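Side-chain contacts in FOG-3 protein (Caenorhabditis elegans, PDB 5TD6), which specifies sperm fate in the nematode germ line as an RNA-binding multimer and, like its BTG/Tob relatives, probably acts as a transcription corepressor: residues Val9-Val12 against Cys13-Phe17; Gly33-Leu36 against Val37-Ser41; Pro125-Val128 against Val129-Ala133. The protein carries 2 engineered substitutions. All coordinates share one frame; numbering follows the deposited sequence.

Interaction 1 of 3, residues Val9-Val12 against Cys13-Phe17; sequences VNFV and CRYLF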
loop_
_atom_site.group_PDB
_atom_site.type_symbol
_atom_site.label_atom_id
_atom_site.label_comp_id
_atom_site.label_asym_id
_atom_site.label_seq_id
_atom_site.Cartn_x
_atom_site.Cartn_y
_atom_site.Cartn_z
ATOM N N VAL B 9 0.487 4.535 7.224
ATOM C CA VAL B 9 -0.760 5.294 7.078
ATOM C C VAL B 9 -1.773 4.520 6.250
ATOM O O VAL B 9 -2.968 4.484 6.566
ATOM C CB VAL B 9 -0.518 6.659 6.414
ATOM C CG1 VAL B 9 -1.845 7.309 6.050
ATOM C CG2 VAL B 9 0.286 7.559 7.351
ATOM N N ASN B 10 -1.294 3.877 5.198
ATOM C CA ASN B 10 -2.217 3.169 4.317
ATOM C C ASN B 10 -2.733 1.898 4.992
ATOM O O ASN B 10 -3.894 1.524 4.818
ATOM C CB ASN B 10 -1.558 2.891 2.970
ATOM C CG ASN B 10 -1.499 4.138 2.118
ATOM O OD1 ASN B 10 -2.042 5.153 2.513
ATOM N ND2 ASN B 10 -0.871 4.069 0.958
ATOM N N PHE B 11 -1.888 1.263 5.795
ATOM C CA PHE B 11 -2.339 0.139 6.616
ATOM C C PHE B 11 -3.524 0.522 7.508
ATOM O O PHE B 11 -4.531 -0.188 7.568
ATOM C CB PHE B 11 -1.194 -0.384 7.490
ATOM C CG PHE B 11 -1.591 -1.559 8.364
ATOM C CD1 PHE B 11 -1.593 -2.849 7.861
ATOM C CD2 PHE B 11 -1.979 -1.363 9.680
ATOM C CE1 PHE B 11 -1.938 -3.921 8.648
ATOM C CE2 PHE B 11 -2.333 -2.444 10.475
ATOM C CZ PHE B 11 -2.323 -3.717 9.955
ATOM N N VAL B 12 -3.395 1.642 8.203
ATOM C CA VAL B 12 -4.455 2.117 9.079
ATOM C C VAL B 12 -5.717 2.504 8.294
ATOM O O VAL B 12 -6.835 2.159 8.687
ATOM C CB VAL B 12 -3.979 3.323 9.918
ATOM C CG1 VAL B 12 -5.125 3.866 10.786
ATOM C CG2 VAL B 12 -2.790 2.920 10.792
ATOM N N CYS B 13 -5.536 3.222 7.190
ATOM C CA CYS B 13 -6.655 3.662 6.364
ATOM C C CYS B 13 -7.409 2.517 5.694
ATOM O O CYS B 13 -8.581 2.681 5.360
ATOM C CB CYS B 13 -6.176 4.652 5.307
ATOM S SG CYS B 13 -5.734 6.245 6.050
ATOM N N ARG B 14 -6.768 1.361 5.513
ATOM C CA ARG B 14 -7.490 0.215 4.943
ATOM C C ARG B 14 -8.585 -0.300 5.884
ATOM O O ARG B 14 -9.464 -1.061 5.454
ATOM C CB ARG B 14 -6.521 -0.922 4.553
ATOM C CG ARG B 14 -5.739 -0.593 3.236
ATOM C CD ARG B 14 -4.988 -1.816 2.635
ATOM N NE ARG B 14 -3.854 -2.301 3.445
ATOM C CZ ARG B 14 -2.615 -1.793 3.410
ATOM N NH1 ARG B 14 -2.318 -0.758 2.622
ATOM N NH2 ARG B 14 -1.660 -2.329 4.158
ATOM N N TYR B 15 -8.554 0.113 7.156
ATOM C CA TYR B 15 -9.683 -0.161 8.067
ATOM C C TYR B 15 -10.829 0.844 7.885
ATOM O O TYR B 15 -11.972 0.600 8.325
ATOM C CB TYR B 15 -9.242 -0.127 9.533
ATOM C CG TYR B 15 -8.419 -1.317 9.991
ATOM C CD1 TYR B 15 -9.017 -2.532 10.305
ATOM C CD2 TYR B 15 -7.043 -1.210 10.128
ATOM C CE1 TYR B 15 -8.256 -3.619 10.735
ATOM C CE2 TYR B 15 -6.277 -2.286 10.556
ATOM C CZ TYR B 15 -6.885 -3.486 10.853
ATOM O OH TYR B 15 -6.115 -4.548 11.276
ATOM N N LEU B 16 -10.511 1.976 7.262
ATOM C CA LEU B 16 -11.438 3.090 7.134
ATOM C C LEU B 16 -12.118 3.134 5.774
ATOM O O LEU B 16 -13.267 3.578 5.683
ATOM C CB LEU B 16 -10.714 4.425 7.386
ATOM C CG LEU B 16 -9.919 4.474 8.703
ATOM C CD1 LEU B 16 -9.248 5.832 8.925
ATOM C CD2 LEU B 16 -10.808 4.108 9.895
ATOM N N PHE B 17 -11.415 2.694 4.728
ATOM C CA PHE B 17 -11.918 2.829 3.355
ATOM C C PHE B 17 -13.301 2.242 3.232
ATOM O O PHE B 17 -13.524 1.102 3.638
ATOM C CB PHE B 17 -11.000 2.136 2.335
ATOM C CG PHE B 17 -9.650 2.779 2.181
ATOM C CD1 PHE B 17 -9.510 4.155 2.223
ATOM C CD2 PHE B 17 -8.520 1.997 1.989
ATOM C CE1 PHE B 17 -8.266 4.745 2.074
ATOM C CE2 PHE B 17 -7.268 2.574 1.844
ATOM C CZ PHE B 17 -7.134 3.951 1.893
#
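The last turn of helix 2-13 in the BTG/Tob domain, where the chain leaves for the loop before helix 22-41, brings the side chains of Phe11 and Val9 against those of Arg14, Tyr15 and Cys13. Phe11 and Tyr15, one turn apart, run side by side and form an offset edge-to-face pair, the edge of Tyr15 directed at the face of Phe11 with the planes at 82° and the centroids 5.8 Å apart. The closest carbons of the pair are Phe11 CE2 and Tyr15 CE2, at 3.9 Å. On the other flank, Arg14 bends at chi3 (-68°), which folds its guanidinium back over the helix: one face lies above Asn10 O and Phe11 CA, while NH2 comes to the edge of the Phe11 ring, 3.7 Å from Phe11 CD1. Ring and guanidinium planes stand 86° apart, so this is no cation-pi stack. A leucine in place of Arg14 would probably leave the carbonyl of Asn10 without the guanidinium lying over it and the CD1 edge of the Phe11 ring without its neighbour. Val9 CG1 meets Cys13 SG at 4.0 Å. The helical bonds Cys13 N to Val9 O (2.9 Å) and Arg14 N to Asn10 O are followed by a shorter step, Tyr15 N to Val12 O at 3.1 Å. Val12, Cys13 and Leu16 pack on Phe28 of helix 22-41, Phe11 and Tyr15 reach Met88 just before strand 89-93, and Phe17 meets Trp111 of the second subunit.

Interaction 2 of 3, residues Gly33-Leu36 against Val37-Ser41; sequences GNYL and VSHFS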
loop_
_atom_site.group_PDB
_atom_site.type_symbol
_atom_site.label_atom_id
_atom_site.label_comp_id
_atom_site.label_asym_id
_atom_site.label_seq_id
_atom_site.Cartn_x
_atom_site.Cartn_y
_atom_site.Cartn_z
ATOM N N GLY B 33 0.216 11.037 8.767
ATOM C CA GLY B 33 1.500 10.950 8.118
ATOM C C GLY B 33 2.422 12.026 8.657
ATOM O O GLY B 33 3.576 11.767 8.977
ATOM N N ASN B 34 1.908 13.243 8.770
ATOM C CA ASN B 34 2.714 14.331 9.305
ATOM C C ASN B 34 3.144 14.073 10.750
ATOM O O ASN B 34 4.320 14.232 11.069
ATOM C CB ASN B 34 1.960 15.658 9.199
ATOM C CG ASN B 34 1.715 16.066 7.757
ATOM O OD1 ASN B 34 2.382 15.573 6.842
ATOM N ND2 ASN B 34 0.753 16.964 7.544
ATOM N N TYR B 35 2.209 13.665 11.613
ATOM C CA TYR B 35 2.557 13.332 12.995
ATOM C C TYR B 35 3.654 12.286 13.039
ATOM O O TYR B 35 4.581 12.372 13.841
ATOM C CB TYR B 35 1.357 12.805 13.797
ATOM C CG TYR B 35 1.772 12.119 15.102
ATOM C CD1 TYR B 35 1.935 12.851 16.278
ATOM C CD2 TYR B 35 2.010 10.742 15.154
ATOM C CE1 TYR B 35 2.320 12.240 17.463
ATOM C CE2 TYR B 35 2.407 10.120 16.337
ATOM C CZ TYR B 35 2.552 10.876 17.490
ATOM O OH TYR B 35 2.934 10.262 18.664
ATOM N N LEU B 36 3.518 11.271 12.201
ATOM C CA LEU B 36 4.442 10.146 12.245
ATOM C C LEU B 36 5.834 10.579 11.820
ATOM O O LEU B 36 6.835 10.130 12.392
ATOM C CB LEU B 36 3.957 9.004 11.349
ATOM C CG LEU B 36 2.737 8.238 11.865
ATOM C CD1 LEU B 36 2.378 7.121 10.904
ATOM C CD2 LEU B 36 2.959 7.691 13.298
ATOM N N VAL B 37 5.896 11.432 10.803
ATOM C CA VAL B 37 7.174 11.937 10.347
ATOM C C VAL B 37 7.872 12.666 11.494
ATOM O O VAL B 37 9.044 12.416 11.784
ATOM C CB VAL B 37 7.041 12.848 9.106
ATOM C CG1 VAL B 37 8.357 13.576 8.838
ATOM C CG2 VAL B 37 6.680 12.018 7.894
ATOM N N SER B 38 7.137 13.524 12.181
ATOM C CA SER B 38 7.686 14.220 13.337
ATOM C C SER B 38 8.148 13.248 14.430
ATOM O O SER B 38 9.240 13.380 14.966
ATOM C CB SER B 38 6.646 15.190 13.892
ATOM O OG SER B 38 6.810 15.365 15.290
ATOM N N HIS B 39 7.311 12.260 14.727
ATOM C CA HIS B 39 7.529 11.278 15.787
ATOM C C HIS B 39 8.711 10.352 15.483
ATOM O O HIS B 39 9.400 9.894 16.399
ATOM C CB HIS B 39 6.229 10.468 15.982
ATOM C CG HIS B 39 6.248 9.496 17.129
ATOM N ND1 HIS B 39 6.482 9.877 18.435
ATOM C CD2 HIS B 39 5.992 8.165 17.169
ATOM C CE1 HIS B 39 6.406 8.816 19.221
ATOM N NE2 HIS B 39 6.107 7.765 18.478
ATOM N N PHE B 40 8.948 10.091 14.196
ATOM C CA PHE B 40 9.986 9.149 13.756
ATOM C C PHE B 40 11.360 9.793 13.510
ATOM O O PHE B 40 12.390 9.114 13.578
ATOM C CB PHE B 40 9.559 8.446 12.456
ATOM C CG PHE B 40 8.364 7.520 12.608
ATOM C CD1 PHE B 40 7.847 7.215 13.852
ATOM C CD2 PHE B 40 7.767 6.967 11.486
ATOM C CE1 PHE B 40 6.762 6.358 13.981
ATOM C CE2 PHE B 40 6.685 6.120 11.601
ATOM C CZ PHE B 40 6.184 5.809 12.851
ATOM N N SER B 41 11.364 11.086 13.195
ATOM C CA SER B 41 12.558 11.745 12.654
ATOM C C SER B 41 13.779 11.718 13.575
ATOM O O SER B 41 14.888 11.518 13.113
ATOM C CB SER B 41 12.250 13.197 12.292
ATOM O OG SER B 41 11.701 13.282 10.986
HETATM O O HOH W 1 5.386 13.711 16.652
#
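Tyr35 with His39 and Leu36 with Phe40 are two i to i+4 pairs on the C-terminal turns of helix 22-41 in the BTG/Tob domain. The first is polar and aromatic. The rings are nearly parallel, with planes at 20°, but displaced so far that little of one ring covers the other; what lies over the imidazole is the hydroxyl, Tyr35 OH standing 3.6 Å above the centre of the His39 ring. His39 CB in turn makes a CH-pi contact over the Tyr35 face, 4.2 Å from the ring centroid. Both side chains have CG anti to the backbone N (chi1 165° and -175°), which sends them the same way along the helix.

The second pair is apolar and buried. Leu36 CB sits over the face of the Phe40 ring in another CH-pi contact, 4.3 Å from its centroid, and Leu36 CD2 reaches Phe40 CZ at 3.8 Å. Both residues pack on Leu8 of helix 2-13.

Among the hydrogen bonds, the regular helical set includes Phe40 N to Leu36 O at 2.8 Å. Ser41 OG donates to Val37 O. Finally, a water donates to Tyr35 O at 3.2 Å and also hydrogen-bonds Ser38 OG, 2.6 Å away.

Interaction 3 of 3, residues Pro125-Val128 against Val129-Ala133; sequences PEYV and VRTAA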
loop_
_atom_site.group_PDB
_atom_site.type_symbol
_atom_site.label_atom_id
_atom_site.label_comp_id
_atom_site.label_asym_id
_atom_site.label_seq_id
_atom_site.Cartn_x
_atom_site.Cartn_y
_atom_site.Cartn_z
ATOM N N PRO B 125 7.733 3.686 -18.749
ATOM C CA PRO B 125 7.937 3.928 -20.187
ATOM C C PRO B 125 7.551 5.352 -20.602
ATOM O O PRO B 125 6.505 5.867 -20.184
ATOM C CB PRO B 125 7.013 2.913 -20.854
ATOM C CG PRO B 125 6.818 1.822 -19.829
ATOM C CD PRO B 125 6.900 2.491 -18.492
ATOM N N GLU B 126 8.387 5.968 -21.427
ATOM C CA GLU B 126 8.212 7.372 -21.806
ATOM C C GLU B 126 6.796 7.740 -22.239
ATOM O O GLU B 126 6.262 8.777 -21.815
ATOM C CB GLU B 126 9.193 7.738 -22.938
ATOM C CG GLU B 126 8.886 9.142 -23.494
ATOM C CD GLU B 126 9.753 9.530 -24.652
ATOM O OE1 GLU B 126 10.873 8.999 -24.758
ATOM O OE2 GLU B 126 9.329 10.394 -25.444
ATOM N N TYR B 127 6.174 6.910 -23.079
ATOM C CA TYR B 127 4.862 7.284 -23.610
ATOM C C TYR B 127 3.778 7.286 -22.533
ATOM O O TYR B 127 2.820 8.039 -22.628
ATOM C CB TYR B 127 4.421 6.365 -24.738
ATOM C CG TYR B 127 3.389 7.012 -25.621
ATOM C CD1 TYR B 127 3.742 8.055 -26.458
ATOM C CD2 TYR B 127 2.061 6.603 -25.605
ATOM C CE1 TYR B 127 2.815 8.665 -27.277
ATOM C CE2 TYR B 127 1.118 7.212 -26.425
ATOM C CZ TYR B 127 1.503 8.241 -27.258
ATOM O OH TYR B 127 0.587 8.863 -28.086
ATOM N N VAL B 128 3.922 6.412 -21.546
ATOM C CA VAL B 128 3.016 6.387 -20.391
ATOM C C VAL B 128 3.159 7.697 -19.632
ATOM O O VAL B 128 2.169 8.339 -19.289
ATOM C CB VAL B 128 3.321 5.177 -19.455
ATOM C CG1 VAL B 128 2.581 5.286 -18.115
ATOM C CG2 VAL B 128 3.006 3.880 -20.168
ATOM N N VAL B 129 4.406 8.114 -19.424
ATOM C CA VAL B 129 4.691 9.358 -18.723
ATOM C C VAL B 129 4.137 10.565 -19.487
ATOM O O VAL B 129 3.528 11.438 -18.883
ATOM C CB VAL B 129 6.214 9.531 -18.468
ATOM C CG1 VAL B 129 6.497 10.877 -17.858
ATOM C CG2 VAL B 129 6.712 8.442 -17.544
ATOM N N ARG B 130 4.326 10.620 -20.807
ATOM C CA ARG B 130 3.765 11.728 -21.578
ATOM C C ARG B 130 2.246 11.683 -21.527
ATOM O O ARG B 130 1.583 12.715 -21.487
ATOM C CB ARG B 130 4.215 11.694 -23.047
ATOM C CG ARG B 130 5.668 11.983 -23.226
ATOM C CD ARG B 130 6.039 12.178 -24.679
ATOM N NE ARG B 130 7.488 12.269 -24.734
ATOM C CZ ARG B 130 8.179 13.400 -24.734
ATOM N NH1 ARG B 130 7.553 14.580 -24.768
ATOM N NH2 ARG B 130 9.515 13.337 -24.767
ATOM N N THR B 131 1.701 10.474 -21.552
ATOM C CA THR B 131 0.255 10.313 -21.630
ATOM C C THR B 131 -0.381 10.852 -20.350
ATOM O O THR B 131 -1.354 11.607 -20.401
ATOM C CB THR B 131 -0.120 8.849 -21.871
ATOM O OG1 THR B 131 0.159 8.519 -23.243
ATOM C CG2 THR B 131 -1.601 8.608 -21.573
ATOM N N ALA B 132 0.214 10.503 -19.216
ATOM C CA ALA B 132 -0.247 10.989 -17.920
ATOM C C ALA B 132 -0.132 12.497 -17.849
ATOM O O ALA B 132 -1.088 13.188 -17.497
ATOM C CB ALA B 132 0.547 10.351 -16.798
ATOM N N ALA B 133 1.047 12.998 -18.206
ATOM C CA ALA B 133 1.357 14.418 -18.133
ATOM C C ALA B 133 0.334 15.239 -18.892
ATOM O O ALA B 133 -0.181 16.240 -18.387
ATOM C CB ALA B 133 2.755 14.683 -18.679
#
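Glu126 and Arg130 lie alongside each other and point the same way, joined by a salt bridge at their ends. A single carboxylate oxygen takes the whole load: Glu126 OE2 accepts from Arg130 NE at 2.7 Å, with an N-H...O angle of 151°, and more weakly from Arg130 NH2 at 3.0 Å. The acid comes in at the edge of the guanidinium, near its plane, but the two flat groups are twisted 55° against each other, and NE approaches OE2 on its anti side. Arg130 is stretched out from CG to NE, and Glu126 likewise extends beyond CG, which lets the two charges meet across one turn without either chain folding back.

These residues belong to the first turns of the C-terminal helix 126-135, with Pro125 at the N-cap position; Val129 N bonds to Pro125 O. The helix stands well apart from the bulk of its own chain, the centre of this contact being about 29 Å from the chain's centre, and it packs instead on the second subunit. There Val128 touches Val37, Val129 touches Tyr2 and Thr131 touches Ser41, all three partners belonging to the second subunit.

Tyr127 and Thr131 are set at a slant to one another. The hydroxyl of Thr131 approaches the ring obliquely, with Thr131 OG1 3.6 Å from Tyr127 CE2. Because OG1 lies beside its own backbone N (chi1 -75°), it is turned back down the helix and donates to Tyr127 O at 2.8 Å. Thr131 N also donates to Tyr127 O, at 2.9 Å. The two donors reach this carbonyl from opposite faces of its plane.

How the interactions relate
From the N terminus the three contacts come in series, none nested in or crossing another; each is local and closes no long loop. Interaction 1 marks the exit from helix 2-13, and interaction 2 lies toward the far end of the next helix, 22-41. Their centres are about 17 Å apart, yet the two helices pack together where Val9 CG2 meets Gly33 CA at 3.7 Å. Interaction 3 follows the sheet strands and stands off from both, its nearest atoms about 19 Å from interaction 1 and 24 Å from interaction 2. Interactions 1 and 3 both touch the second subunit; Pro125, Val128 and Thr131 touch Asn34, Val37 and Ser41 of that subunit, its copies of residues in interaction 2.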